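Local coordinates for uncharacterized protein MJ1460 (Methanocaldococcus jannaschii DSM 2661, PDB 2OSD) that is uncharacterised but belongs to the vinyl-4-reductase (V4R) family, whose domain is thought to bind small molecules, and possibly pairs with a second copy of itself, at the interface of chains A and B. Numbering follows the deposited sequence. Chains: chain A/B, Hypothetical protein MJ1460.

Contact 1: the interface of chains A and B. Residues chain A 51, 55-56, 59-60, 63; chain B 38-39, 43.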
loop_
_atom_site.group_PDB
_atom_site.type_symbol
_atom_site.label_atom_id
_atom_site.label_comp_id
_atom_site.label_asym_id
_atom_site.label_seq_id
_atom_site.Cartn_x
_atom_site.Cartn_y
_atom_site.Cartn_z
ATOM N N THR A 51 -8.374 11.210 11.082
ATOM C CA THR A 51 -7.286 11.962 10.399
ATOM C C THR A 51 -7.772 12.082 8.930
ATOM O O THR A 51 -8.901 11.703 8.645
ATOM C CB THR A 51 -5.907 11.173 10.452
ATOM O OG1 THR A 51 -4.801 12.018 10.092
ATOM C CG2 THR A 51 -5.910 9.942 9.525
ATOM N N GLU A 55 -3.131 14.534 5.285
ATOM C CA GLU A 55 -2.304 14.459 6.499
ATOM C C GLU A 55 -1.394 13.223 6.566
ATOM O O GLU A 55 -0.261 13.303 7.043
ATOM C CB GLU A 55 -3.181 14.553 7.754
ATOM C CG GLU A 55 -3.897 15.921 7.879
ATOM C CD GLU A 55 -4.717 16.099 9.160
ATOM O OE1 GLU A 55 -4.985 15.104 9.859
ATOM O OE2 GLU A 55 -5.092 17.252 9.467
ATOM N N ILE A 56 -1.873 12.091 6.053
ATOM C CA ILE A 56 -1.076 10.867 6.008
ATOM C C ILE A 56 0.038 10.987 4.972
ATOM O O ILE A 56 1.190 10.659 5.241
ATOM C CB ILE A 56 -1.979 9.624 5.754
ATOM C CG1 ILE A 56 -2.679 9.244 7.063
ATOM C CG2 ILE A 56 -1.167 8.448 5.193
ATOM C CD1 ILE A 56 -3.902 8.476 6.851
ATOM N N GLU A 59 2.864 13.056 6.388
ATOM C CA GLU A 59 3.716 12.241 7.273
ATOM C C GLU A 59 4.563 11.255 6.494
ATOM O O GLU A 59 5.670 10.948 6.873
ATOM C CB GLU A 59 2.865 11.464 8.285
ATOM C CG GLU A 59 3.562 11.213 9.602
ATOM C CD GLU A 59 3.865 12.533 10.361
ATOM O OE1 GLU A 59 2.947 13.383 10.509
ATOM O OE2 GLU A 59 5.024 12.724 10.795
ATOM N N PHE A 60 3.997 10.727 5.432
ATOM C CA PHE A 60 4.678 9.816 4.506
ATOM C C PHE A 60 5.832 10.559 3.817
ATOM O O PHE A 60 6.936 10.031 3.731
ATOM C CB PHE A 60 3.643 9.370 3.494
ATOM C CG PHE A 60 4.003 8.144 2.675
ATOM C CD1 PHE A 60 4.701 8.275 1.491
ATOM C CD2 PHE A 60 3.521 6.892 3.025
ATOM C CE1 PHE A 60 4.989 7.150 0.708
ATOM C CE2 PHE A 60 3.762 5.781 2.231
ATOM C CZ PHE A 60 4.500 5.906 1.083
HETATM N N MSE A 63 8.714 11.144 5.935
HETATM C CA MSE A 63 9.432 9.935 6.194
HETATM C C MSE A 63 10.292 9.569 5.016
HETATM O O MSE A 63 11.379 9.058 5.205
HETATM C CB MSE A 63 8.482 8.807 6.507
HETATM C CG MSE A 63 9.099 7.833 7.415
HETATM SE SE MSE A 63 8.841 8.449 9.202
HETATM C CE MSE A 63 7.031 7.659 9.012
ATOM N N LEU B 38 2.730 1.834 8.296
ATOM C CA LEU B 38 3.481 2.349 9.433
ATOM C C LEU B 38 3.050 3.775 9.806
ATOM O O LEU B 38 2.921 4.097 10.996
ATOM C CB LEU B 38 4.986 2.320 9.129
ATOM C CG LEU B 38 6.039 2.812 10.134
ATOM C CD1 LEU B 38 7.405 2.385 9.598
ATOM C CD2 LEU B 38 6.041 4.344 10.488
ATOM N N VAL B 39 2.841 4.618 8.789
ATOM C CA VAL B 39 2.482 6.027 8.991
ATOM C C VAL B 39 1.061 6.149 9.598
ATOM O O VAL B 39 0.838 6.948 10.498
ATOM C CB VAL B 39 2.592 6.837 7.661
ATOM C CG1 VAL B 39 1.942 8.192 7.812
ATOM C CG2 VAL B 39 4.063 6.983 7.224
ATOM N N LYS B 43 -0.749 7.551 13.407
ATOM C CA LYS B 43 -1.935 8.372 13.602
ATOM C C LYS B 43 -3.195 7.523 13.966
ATOM O O LYS B 43 -4.273 8.069 14.117
ATOM C CB LYS B 43 -2.138 9.249 12.348
ATOM C CG LYS B 43 -0.882 10.099 11.980
ATOM C CD LYS B 43 -1.143 11.106 10.863
#
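B:Val39 sits astride a helix of chain A, a worked case of helix packing between two copies of one chain, and spreads its two methyls over that partner. CG1, anti to its backbone N (chi1 168°), runs obliquely onto A:Glu59, 3.4 Å from that residue's CB, and also lies 3.6 Å from the backbone O of A:Ile56. CG2 turns the other way, toward the selenomethionine A:Met63, whose terminal methyl CE is 3.5 Å from it. The A:Met63 chain bends at chi2 and chi3 and passes B:Val39 antiparallel. Against B:Leu38 it crosses at about a right angle, CE of A:Met63 lying 3.8 Å from CD2 of B:Leu38. A:Glu59 takes part through its aliphatic stem, and no polar pair bonds across the patch. At the other end B:Lys43, modelled as far as CD, reaches out extended and crosses A:Thr51, with CD 3.8 Å from the hydroxyl OG1. That hydroxyl, anti to its own backbone N (chi1 -166°), is hydrogen-bonded at 3.1 Å to OE1 of A:Glu55, which uses its anti lone pair. An alanine in place of A:Thr51 would probably leave the A:Glu55 carboxylate less firmly oriented and weaken the packing against the B:Lys43 stem. A:Thr51 lies in the loop preceding helix 53-64, which supplies the other chain A residues, and helix 30-44 of chain B lies against it.

Contact 2: the interface of chains A and B. Residues chain A 80-82, 104-106, 108; chain B 26.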
loop_
_atom_site.group_PDB
_atom_site.type_symbol
_atom_site.label_atom_id
_atom_site.label_comp_id
_atom_site.label_asym_id
_atom_site.label_seq_id
_atom_site.Cartn_x
_atom_site.Cartn_y
_atom_site.Cartn_z
ATOM N N ASN A 80 6.727 4.877 -8.411
ATOM C CA ASN A 80 5.922 4.691 -9.610
ATOM C C ASN A 80 4.649 5.545 -9.624
ATOM O O ASN A 80 3.598 5.166 -10.175
ATOM C CB ASN A 80 5.628 3.219 -9.825
ATOM C CG ASN A 80 5.565 2.877 -11.247
ATOM O OD1 ASN A 80 5.999 3.660 -12.097
ATOM N ND2 ASN A 80 5.006 1.723 -11.547
ATOM N N PHE A 81 4.817 6.737 -9.073
ATOM C CA PHE A 81 3.784 7.724 -8.921
ATOM C C PHE A 81 3.858 8.770 -10.022
ATOM O O PHE A 81 3.102 9.757 -10.003
ATOM C CB PHE A 81 3.960 8.397 -7.561
ATOM C CG PHE A 81 3.293 7.685 -6.453
ATOM C CD1 PHE A 81 3.147 6.318 -6.469
ATOM C CD2 PHE A 81 2.858 8.376 -5.360
ATOM C CE1 PHE A 81 2.549 5.678 -5.449
ATOM C CE2 PHE A 81 2.249 7.722 -4.325
ATOM C CZ PHE A 81 2.093 6.368 -4.383
ATOM N N GLY A 82 4.796 8.572 -10.948
ATOM C CA GLY A 82 4.874 9.347 -12.176
ATOM C C GLY A 82 6.016 10.342 -12.249
ATOM O O GLY A 82 6.886 10.406 -11.360
ATOM N N ASN A 104 1.495 11.011 -15.668
ATOM C CA ASN A 104 1.442 9.584 -15.529
ATOM C C ASN A 104 1.316 9.186 -14.062
ATOM O O ASN A 104 2.089 8.385 -13.572
ATOM C CB ASN A 104 2.686 8.984 -16.191
ATOM C CG ASN A 104 2.575 7.489 -16.386
ATOM O OD1 ASN A 104 1.677 7.007 -17.085
ATOM N ND2 ASN A 104 3.482 6.736 -15.752
ATOM N N PRO A 105 0.334 9.764 -13.344
ATOM C CA PRO A 105 0.183 9.472 -11.925
ATOM C C PRO A 105 -0.584 8.181 -11.726
ATOM O O PRO A 105 -1.046 7.617 -12.675
ATOM C CB PRO A 105 -0.649 10.648 -11.452
ATOM C CG PRO A 105 -1.546 10.933 -12.626
ATOM C CD PRO A 105 -0.702 10.718 -13.816
ATOM N N PRO A 106 -0.745 7.714 -10.481
ATOM C CA PRO A 106 -1.594 6.527 -10.205
ATOM C C PRO A 106 -3.058 6.846 -10.410
ATOM O O PRO A 106 -3.407 8.013 -10.443
ATOM C CB PRO A 106 -1.328 6.226 -8.716
ATOM C CG PRO A 106 -0.150 6.971 -8.385
ATOM C CD PRO A 106 -0.113 8.197 -9.267
ATOM N N GLN A 108 -4.963 6.579 -13.109
ATOM C CA GLN A 108 -5.321 7.130 -14.409
ATOM C C GLN A 108 -6.659 6.632 -14.931
ATOM O O GLN A 108 -7.272 7.280 -15.795
ATOM C CB GLN A 108 -4.224 6.821 -15.438
ATOM C CG GLN A 108 -3.079 7.817 -15.375
ATOM C CD GLN A 108 -1.818 7.320 -16.057
ATOM O OE1 GLN A 108 -1.721 7.316 -17.282
ATOM N NE2 GLN A 108 -0.829 6.913 -15.253
ATOM N N LYS B 26 -0.490 0.892 -12.183
ATOM C CA LYS B 26 0.899 1.063 -11.775
ATOM C C LYS B 26 1.190 0.117 -10.642
ATOM O O LYS B 26 0.356 -0.148 -9.796
ATOM C CB LYS B 26 1.178 2.493 -11.298
ATOM C CG LYS B 26 0.737 3.609 -12.221
ATOM C CD LYS B 26 1.878 4.104 -12.996
ATOM C CE LYS B 26 2.067 5.584 -12.836
ATOM N NZ LYS B 26 3.435 5.991 -13.292
#
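In this V4R-family protein, a lysine reaching from one copy between loops of the other shows how one long side chain can fasten an interface. B:Lys26 has 116 Å² of its surface hidden by chain A, and its chain bends at chi2 and chi3 (-99° and -125°) before straightening toward the amine. The tight part is at the tip. NZ donates a hydrogen bond to the backbone O of A:Asn104 at 2.8 Å, in the carbonyl plane with a C=O...N angle of 157°. The carboxamide of A:Asn104 crowds the same amine, its ND2 2.6 Å from NZ, yet the N-H points away and no bond forms: a strained approach of two donors, which may mean that the carboxamide is modelled the other way round, though a flip would turn its nitrogen toward A:Gln108. The backbone O of A:Asn80 lies 3.2 Å from NZ with no clear hydrogen bond, so that main-chain oxygens of two loops border the amine and would probably favour its positive charge.

A second shell steadies the acceptor loop. NE2 of A:Gln108 gives a hydrogen bond to the backbone O of A:Pro105 at 2.7 Å, in the carbonyl plane. The same amide nitrogen bonds to OD1 of A:Asn104 at 3.1 Å from above the plane of the A:Asn104 side-chain carbonyl, away from a lone pair, and can restrain that carboxamide only loosely.

Toward the base the packing loosens. The A:Asn80 side chain crosses the lysine obliquely, its ND2 3.9 Å from CB, and no hydrogen bond joins the two. A:Pro106 sets its CG over one face of the A:Phe81 ring, 3.8 Å above the plane and toward the rim.

About 20 Å separates the C-alpha centres of contact 1 and contact 2, and no residue belongs to both. They nevertheless draw on neighbouring stretches of chain B: the loop residue of contact 2 comes just before strand 27-29, which leads directly into helix 30-44 of contact 1. One continuous segment thus engages chain A in two ways, by apolar helix packing and by a polar anchor in loops. Two-fold symmetry repeats both contacts with the chains exchanged. This reciprocal pattern is compatible with a stable dimer, although the crystal structure alone does not establish one in solution.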